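Local coordinates for uncharacterized conserved protein (Idiomarina loihiensis, PDB 2QSD) that is of unknown function, belongs to the DUF1543 family and packs here as a two-fold symmetric pair of chains, at the interface of chains A and B. Residues are numbered along the deposited sequence; one frame, centred on the assembly and turned at random. Chains: chain A/B, Uncharacterized conserved protein.

Contact 1: the interface of chains A and B. Residues chain A 27-28, 88, 90; chain B 23-25.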
ATOM      1  N   HIS A  27       0.861   1.867   2.993  1.00 36.37           N
ATOM      2  CA  HIS A  27       0.342   1.291   4.227  1.00 36.25           C
ATOM      3  C   HIS A  27       1.153   0.075   4.671  1.00 35.96           C
ATOM      4  O   HIS A  27       1.593  -0.709   3.842  1.00 38.38           O
ATOM      5  CB  HIS A  27      -1.124   0.889   4.046  1.00 31.68           C
ATOM      6  CG  HIS A  27      -2.029   2.039   3.743  1.00 47.17           C
ATOM      7  ND1 HIS A  27      -2.193   2.540   2.469  1.00 52.66           N
ATOM      8  CD2 HIS A  27      -2.809   2.796   4.550  1.00 41.94           C
ATOM      9  CE1 HIS A  27      -3.035   3.555   2.504  1.00 57.51           C
ATOM     10  NE2 HIS A  27      -3.422   3.732   3.755  1.00 57.45           N
ATOM     11  N   ASP A  28       1.322  -0.079   5.979  1.00 29.06           N
ATOM     12  CA  ASP A  28       1.980  -1.254   6.547  1.00 37.62           C
ATOM     13  C   ASP A  28       1.218  -1.751   7.781  1.00 36.87           C
ATOM     14  O   ASP A  28       0.471  -0.995   8.403  1.00 33.89           O
ATOM     15  CB  ASP A  28       3.442  -0.930   6.912  1.00 37.82           C
ATOM     16  CG  ASP A  28       4.284  -2.177   7.171  1.00 40.91           C
ATOM     17  OD1 ASP A  28       3.921  -3.257   6.663  1.00 47.38           O
ATOM     18  OD2 ASP A  28       5.314  -2.081   7.876  1.00 42.61           O
ATOM     19  N   PHE A  88       2.380 -14.494  11.100  1.00 54.47           N
ATOM     20  CA  PHE A  88       1.668 -13.523  10.288  1.00 54.08           C
ATOM     21  C   PHE A  88       1.988 -13.792   8.820  1.00 56.58           C
ATOM     22  O   PHE A  88       3.156 -13.802   8.436  1.00 57.77           O
ATOM     23  CB  PHE A  88       2.126 -12.122  10.689  1.00 55.20           C
ATOM     24  CG  PHE A  88       1.628 -11.035   9.789  1.00 57.86           C
ATOM     25  CD1 PHE A  88       0.285 -10.665   9.805  1.00 52.98           C
ATOM     26  CD2 PHE A  88       2.506 -10.366   8.938  1.00 50.23           C
ATOM     27  CE1 PHE A  88      -0.179  -9.653   8.989  1.00 56.58           C
ATOM     28  CE2 PHE A  88       2.049  -9.352   8.113  1.00 51.55           C
ATOM     29  CZ  PHE A  88       0.700  -8.994   8.140  1.00 63.57           C
ATOM     30  N   ASN A  90       1.450 -12.733   4.859  1.00 71.88           N
ATOM     31  CA  ASN A  90       1.084 -11.733   3.859  1.00 77.74           C
ATOM     32  C   ASN A  90       0.882 -12.374   2.485  1.00 76.25           C
ATOM     33  O   ASN A  90       1.807 -12.984   1.945  1.00 78.00           O
ATOM     34  CB  ASN A  90       2.170 -10.646   3.801  1.00 80.61           C
ATOM     35  CG  ASN A  90       1.909  -9.596   2.725  1.00 96.14           C
ATOM     36  OD1 ASN A  90       2.809  -9.253   1.956  1.00 96.65           O
ATOM     37  ND2 ASN A  90       0.680  -9.079   2.670  1.00 99.67           N
TER
ATOM     38  N   ASN B  23       6.376  -4.794   6.702  1.00 43.06           N
ATOM     39  CA  ASN B  23       5.924  -6.161   6.941  1.00 34.33           C
ATOM     40  C   ASN B  23       5.084  -6.734   5.817  1.00 37.05           C
ATOM     41  O   ASN B  23       5.042  -7.946   5.627  1.00 48.43           O
ATOM     42  CB  ASN B  23       5.109  -6.237   8.229  1.00 37.18           C
ATOM     43  CG  ASN B  23       5.966  -6.200   9.470  1.00 42.71           C
ATOM     44  OD1 ASN B  23       7.107  -6.667   9.472  1.00 45.79           O
ATOM     45  ND2 ASN B  23       5.410  -5.651  10.549  1.00 37.38           N
ATOM     46  N   ILE B  24       4.375  -5.871   5.102  1.00 37.18           N
ATOM     47  CA  ILE B  24       3.543  -6.315   3.987  1.00 38.89           C
ATOM     48  C   ILE B  24       3.997  -5.677   2.681  1.00 40.74           C
ATOM     49  O   ILE B  24       4.804  -4.746   2.684  1.00 42.65           O
ATOM     50  CB  ILE B  24       2.031  -6.018   4.210  1.00 40.58           C
ATOM     51  CG1 ILE B  24       1.762  -4.510   4.305  1.00 40.13           C
ATOM     52  CG2 ILE B  24       1.502  -6.760   5.440  1.00 42.80           C
ATOM     53  CD1 ILE B  24       0.275  -4.143   4.300  1.00 37.46           C
ATOM     54  N   GLU B  25       3.468  -6.197   1.579  1.00 46.16           N
ATOM     55  CA  GLU B  25       3.671  -5.658   0.245  1.00 46.01           C
ATOM     56  C   GLU B  25       3.156  -4.222   0.175  1.00 46.22           C
ATOM     57  O   GLU B  25       2.115  -3.890   0.747  1.00 44.40           O
ATOM     58  CB  GLU B  25       2.912  -6.519  -0.770  1.00 51.90           C
ATOM     59  CG  GLU B  25       3.572  -6.639  -2.134  1.00 65.83           C
ATOM     60  CD  GLU B  25       4.439  -7.883  -2.279  1.00 68.43           C
ATOM     61  OE1 GLU B  25       4.558  -8.383  -3.413  1.00 68.01           O
ATOM     62  OE2 GLU B  25       5.000  -8.367  -1.272  1.00 72.04           O
TER
HETATM   63  O   HOH W   1       0.509  -1.944   1.773  1.00 39.64           O

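Contact 2: the interface of chains A and B. Residues chain A 21-24; chain B 28, 30, 47, 49.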
ATOM      1  N   GLY A  21      10.048   9.259  -2.745  1.00 37.09           N
ATOM      2  CA  GLY A  21      10.000   8.609  -4.050  1.00 37.15           C
ATOM      3  C   GLY A  21       8.645   8.061  -4.447  1.00 41.19           C
ATOM      4  O   GLY A  21       8.349   7.954  -5.633  1.00 44.49           O
ATOM      5  N   ALA A  22       7.825   7.702  -3.463  1.00 39.60           N
ATOM      6  CA  ALA A  22       6.482   7.202  -3.738  1.00 40.68           C
ATOM      7  C   ALA A  22       5.511   8.332  -4.076  1.00 43.59           C
ATOM      8  O   ALA A  22       5.548   9.401  -3.461  1.00 44.81           O
ATOM      9  CB  ALA A  22       5.969   6.389  -2.568  1.00 35.85           C
ATOM     10  N   ASN A  23       4.649   8.083  -5.057  1.00 47.23           N
ATOM     11  CA  ASN A  23       3.610   9.037  -5.459  1.00 45.32           C
ATOM     12  C   ASN A  23       2.362   9.006  -4.585  1.00 44.88           C
ATOM     13  O   ASN A  23       1.731  10.036  -4.371  1.00 51.43           O
ATOM     14  CB  ASN A  23       3.210   8.810  -6.919  1.00 36.18           C
ATOM     15  CG  ASN A  23       4.288   9.239  -7.887  1.00 40.33           C
ATOM     16  OD1 ASN A  23       5.036  10.185  -7.629  1.00 37.65           O
ATOM     17  ND2 ASN A  23       4.374   8.549  -9.014  1.00 42.00           N
ATOM     18  N   ILE A  24       1.994   7.826  -4.099  1.00 41.51           N
ATOM     19  CA  ILE A  24       0.793   7.699  -3.279  1.00 38.76           C
ATOM     20  C   ILE A  24       1.126   7.321  -1.842  1.00 36.14           C
ATOM     21  O   ILE A  24       2.257   6.958  -1.534  1.00 45.12           O
ATOM     22  CB  ILE A  24      -0.242   6.705  -3.884  1.00 37.46           C
ATOM     23  CG1 ILE A  24       0.274   5.263  -3.851  1.00 42.45           C
ATOM     24  CG2 ILE A  24      -0.634   7.127  -5.299  1.00 32.39           C
ATOM     25  CD1 ILE A  24      -0.745   4.246  -4.338  1.00 39.45           C
TER
ATOM     26  N   ASP B  28       2.510   1.262  -5.426  1.00 30.93           N
ATOM     27  CA  ASP B  28       2.623   2.650  -5.865  1.00 36.05           C
ATOM     28  C   ASP B  28       2.065   2.807  -7.271  1.00 32.42           C
ATOM     29  O   ASP B  28       1.973   1.830  -8.023  1.00 36.49           O
ATOM     30  CB  ASP B  28       4.091   3.121  -5.795  1.00 33.85           C
ATOM     31  CG  ASP B  28       4.237   4.645  -5.837  1.00 40.11           C
ATOM     32  OD1 ASP B  28       3.245   5.384  -5.603  1.00 33.64           O
ATOM     33  OD2 ASP B  28       5.362   5.107  -6.114  1.00 43.96           O
ATOM     34  N   ARG B  30       2.819   4.685 -10.824  1.00 38.82           N
ATOM     35  CA  ARG B  30       3.843   5.368 -11.620  1.00 38.09           C
ATOM     36  C   ARG B  30       3.272   5.823 -12.951  1.00 38.45           C
ATOM     37  O   ARG B  30       2.380   5.177 -13.508  1.00 41.07           O
ATOM     38  CB  ARG B  30       5.056   4.462 -11.889  1.00 31.95           C
ATOM     39  CG  ARG B  30       5.651   3.756 -10.661  1.00 40.24           C
ATOM     40  CD  ARG B  30       5.986   4.718  -9.534  1.00 36.40           C
ATOM     41  NE  ARG B  30       6.991   5.696  -9.925  1.00 40.47           N
ATOM     42  CZ  ARG B  30       7.434   6.675  -9.141  1.00 44.18           C
ATOM     43  NH1 ARG B  30       6.959   6.820  -7.908  1.00 33.43           N
ATOM     44  NH2 ARG B  30       8.357   7.511  -9.593  1.00 35.46           N
ATOM     45  N   GLY B  47      11.692   4.205 -10.928  1.00 43.90           N
ATOM     46  CA  GLY B  47      10.640   4.935 -10.229  1.00 36.25           C
ATOM     47  C   GLY B  47      10.276   4.281  -8.904  1.00 41.28           C
ATOM     48  O   GLY B  47       9.906   4.969  -7.951  1.00 35.02           O
ATOM     49  N   PHE B  49      10.488   2.859  -5.355  1.00 38.85           N
ATOM     50  CA  PHE B  49      11.295   3.262  -4.207  1.00 36.89           C
ATOM     51  C   PHE B  49      11.876   2.099  -3.400  1.00 43.51           C
ATOM     52  O   PHE B  49      12.857   2.278  -2.680  1.00 47.01           O
ATOM     53  CB  PHE B  49      10.475   4.164  -3.275  1.00 41.53           C
ATOM     54  CG  PHE B  49       9.459   3.423  -2.448  1.00 44.97           C
ATOM     55  CD1 PHE B  49       8.213   3.089  -2.983  1.00 43.29           C
ATOM     56  CD2 PHE B  49       9.743   3.060  -1.133  1.00 43.15           C
ATOM     57  CE1 PHE B  49       7.277   2.399  -2.224  1.00 47.74           C
ATOM     58  CE2 PHE B  49       8.808   2.365  -0.371  1.00 45.72           C
ATOM     59  CZ  PHE B  49       7.580   2.035  -0.917  1.00 44.20           C
TER
HETATM   60  O   HOH W   2      11.036   7.059  -6.857  1.00 36.89           O

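Contact 3: the interface of chains A and B. Residues chain A 28-30, 47; chain B 21-23.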
ATOM      1  N   ASP A  28       1.322  -0.079   5.979  1.00 29.06           N
ATOM      2  CA  ASP A  28       1.980  -1.254   6.547  1.00 37.62           C
ATOM      3  C   ASP A  28       1.218  -1.751   7.781  1.00 36.87           C
ATOM      4  O   ASP A  28       0.471  -0.995   8.403  1.00 33.89           O
ATOM      5  CB  ASP A  28       3.442  -0.930   6.912  1.00 37.82           C
ATOM      6  CG  ASP A  28       4.284  -2.177   7.171  1.00 40.91           C
ATOM      7  OD1 ASP A  28       3.921  -3.257   6.663  1.00 47.38           O
ATOM      8  OD2 ASP A  28       5.314  -2.081   7.876  1.00 42.61           O
ATOM      9  N   ILE A  29       1.409  -3.027   8.111  1.00 39.16           N
ATOM     10  CA  ILE A  29       0.879  -3.636   9.323  1.00 36.90           C
ATOM     11  C   ILE A  29       1.996  -3.748  10.352  1.00 43.91           C
ATOM     12  O   ILE A  29       3.050  -4.320  10.066  1.00 49.27           O
ATOM     13  CB  ILE A  29       0.311  -5.038   9.021  1.00 46.81           C
ATOM     14  CG1 ILE A  29      -0.967  -4.937   8.179  1.00 39.98           C
ATOM     15  CG2 ILE A  29       0.067  -5.835  10.303  1.00 47.89           C
ATOM     16  CD1 ILE A  29      -2.177  -4.533   8.964  1.00 58.60           C
ATOM     17  N   ARG A  30       1.775  -3.181  11.538  1.00 39.99           N
ATOM     18  CA  ARG A  30       2.724  -3.314  12.645  1.00 38.27           C
ATOM     19  C   ARG A  30       2.121  -4.115  13.806  1.00 41.21           C
ATOM     20  O   ARG A  30       0.911  -4.062  14.054  1.00 39.05           O
ATOM     21  CB  ARG A  30       3.186  -1.944  13.163  1.00 32.89           C
ATOM     22  CG  ARG A  30       3.688  -0.945  12.117  1.00 41.67           C
ATOM     23  CD  ARG A  30       4.801  -1.506  11.232  1.00 45.31           C
ATOM     24  NE  ARG A  30       5.991  -1.893  11.982  1.00 44.79           N
ATOM     25  CZ  ARG A  30       7.024  -2.553  11.462  1.00 47.46           C
ATOM     26  NH1 ARG A  30       7.029  -2.904  10.180  1.00 40.41           N
ATOM     27  NH2 ARG A  30       8.055  -2.869  12.228  1.00 38.41           N
ATOM     28  N   GLY A  47       8.553   1.943  14.200  1.00 48.31           N
ATOM     29  CA  GLY A  47       8.385   0.794  13.308  1.00 42.23           C
ATOM     30  C   GLY A  47       7.998   1.188  11.888  1.00 46.87           C
ATOM     31  O   GLY A  47       8.190   0.407  10.951  1.00 44.93           O
TER
ATOM     32  N   GLY B  21      12.059  -2.656   6.058  1.00 43.03           N
ATOM     33  CA  GLY B  21      11.291  -2.152   7.190  1.00 47.59           C
ATOM     34  C   GLY B  21       9.837  -2.599   7.202  1.00 53.72           C
ATOM     35  O   GLY B  21       9.266  -2.833   8.268  1.00 58.88           O
ATOM     36  N   ALA B  22       9.250  -2.735   6.014  1.00 46.85           N
ATOM     37  CA  ALA B  22       7.833  -3.042   5.866  1.00 41.71           C
ATOM     38  C   ALA B  22       7.528  -4.513   6.092  1.00 40.93           C
ATOM     39  O   ALA B  22       8.307  -5.367   5.707  1.00 42.81           O
ATOM     40  CB  ALA B  22       7.353  -2.614   4.496  1.00 36.62           C
ATOM     41  N   ASN B  23       6.376  -4.794   6.702  1.00 43.06           N
ATOM     42  CA  ASN B  23       5.924  -6.161   6.941  1.00 34.33           C
ATOM     43  C   ASN B  23       5.084  -6.734   5.817  1.00 37.05           C
ATOM     44  O   ASN B  23       5.042  -7.946   5.627  1.00 48.43           O
ATOM     45  CB  ASN B  23       5.109  -6.237   8.229  1.00 37.18           C
ATOM     46  CG  ASN B  23       5.966  -6.200   9.470  1.00 42.71           C
ATOM     47  OD1 ASN B  23       7.107  -6.667   9.472  1.00 45.79           O
ATOM     48  ND2 ASN B  23       5.410  -5.651  10.549  1.00 37.38           N
TER
HETATM   49  O   HOH W   3       9.993  -4.365  10.560  1.00 49.25           O
HETATM   50  O   HOH W   4      10.553  -0.760  10.132  1.00 52.24           O

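Contact 1: the interface of chains A and B
The loop B:Asn23-B:Glu25, which leads into strand 26-34 of its own chain, lies between strands 26-34 and 85-90 of chain A, and its backbone N-H groups meet A:Asp28 and A:Asn90. A:Asp28 takes two consecutive amides with one carboxylate. The N of B:Asn23 sits on the syn side of both oxygens, 2.9 Å from A:Asp28 OD1 and some 20° off the carboxylate plane, and also bonds OD2. The N of B:Ile24 comes nearly along the C-O axis of A:Asp28 OD1, at 3.1 Å, giving that oxygen two donors. With CG anti to the backbone N (chi1 -165°), the A:Asp28 carboxylate points across at the loop. Further on, the B:Glu25 N donates to the amide oxygen OD1 of A:Asn90 at 3.1 Å from above the carbonyl plane, but A:Asn90 is poorly ordered and this bond is less certain. B:Ile24 supplies the apolar part: its CG2 methyl meets the edge of the A:Phe88 ring in plane, 3.6 Å from CZ, while CG1 and CD1 turn towards the backbone of A:His27 and A:Asp28. A water links A:His27 O (2.6 Å) to B:Glu25 O (2.7 Å). An alanine at A:Asp28 would leave both loop amides without this acceptor and would probably let the loop shift. The patch seats one chain's loop on its neighbour, and may hold a dimer together if this pairing exists in solution.

Contact 2: the interface of chains A and B
Polar contacts between the loop A:Gly21-A:Ile24 and strand 26-34 of chain B begin with B:Arg30, whose NH1 donates to the backbone carbonyl A:Gly21 O at 2.9 Å. The bond lies in the carbonyl plane but is tilted 22° from the guanidinium plane. B:Asp28 receives the next amides of the loop: A:Ile24 N reaches OD1 at 3.1 Å on its syn side, and A:Asn23 N adds weak bonds to both carboxylate oxygens.

Within chain B, a salt bridge joins B:Arg30 NH1 to B:Asp28 OD2 at 3.0 Å, in the guanidinium plane. It sets the arginine beside the carboxylate, and bends at chi2 and chi3 (-53° and -62°) fold the chain back to bring NH1 there.

The amide of A:Asn23 lies almost parallel to the guanidinium, with ND2 3.3 Å above its plane towards the rim. B:Gly47 O covers the opposite face over its centre, so the guanidinium is sandwiched across the chain boundary.

Water-mediated and apolar contacts complete the patch. One water joins A:Gly21 O to B:Gly47 O, at 2.6 Å from the latter, at the end of helix 41-47. The A:Ala22 CB methyl touches B:Phe49 CD1 at 4.0 Å, and A:Ile24 CG1 and CD1 run alongside B:Asp28 in the opposite direction.

The arginine-aspartate pair thus meets the backbone of the partner loop and is likely to steady its path over the strand, as a dimer contact would if the pair is biological.

Contact 3: the interface of chains A and B
Side chain to backbone hydrogen bonds cross the boundary both ways between B:Gly21-B:Asn23 and strand 26-34 of chain A. The amide nitrogen ND2 of B:Asn23 donates to A:Ile29 O at 2.8 Å, in the carbonyl plane and nearly straight (163° at H). With CG beside its backbone N (chi1 -77°), the B:Asn23 amide is turned towards that carbonyl. In the other direction A:Arg30 NH1 reaches B:Gly21 O at 2.9 Å, 30° out of the guanidinium plane.

The charged pair lies on chain A: A:Arg30 NH1 bridges to A:Asp28 OD2 at 3.0 Å. That oxygen also takes the backbone N of B:Asn23, the two donors coming from opposite faces of its plane.

Of the flat groups, the B:Asn23 amide and the A:Arg30 guanidinium lie nearly parallel, with ND2 3.2 Å above the guanidinium plane near its rim. The A:Gly47 carbonyl oxygen sits over the centre of the other face.

Waters gather at B:Gly21 O. One bonds it at 2.9 Å and A:Arg30 NH2 at 3.0 Å; another relays it to A:Gly47 O.

Together the asparagine and arginine hold strand and loop together by their side chains and may set how the two chains sit against each other, if this pairing is the biological one.

Contact 1 and contact 3 adjoin, their C-alpha centres about 6 Å apart, and share A:Asp28 and B:Asn23; they are neighbouring parts of one footprint, where a chain B loop lies against strand 26-34 of chain A. Contact 2 is about 17 Å from each and uses much the same loop and strand 26-34 with the chains exchanged, without the strand 85-90 that contact 1 adds. Each chain therefore both gives a loop and receives one, as expected of a two-fold arrangement. This reciprocity is compatible with a homodimer, although the structure alone does not show that the pair persists in solution.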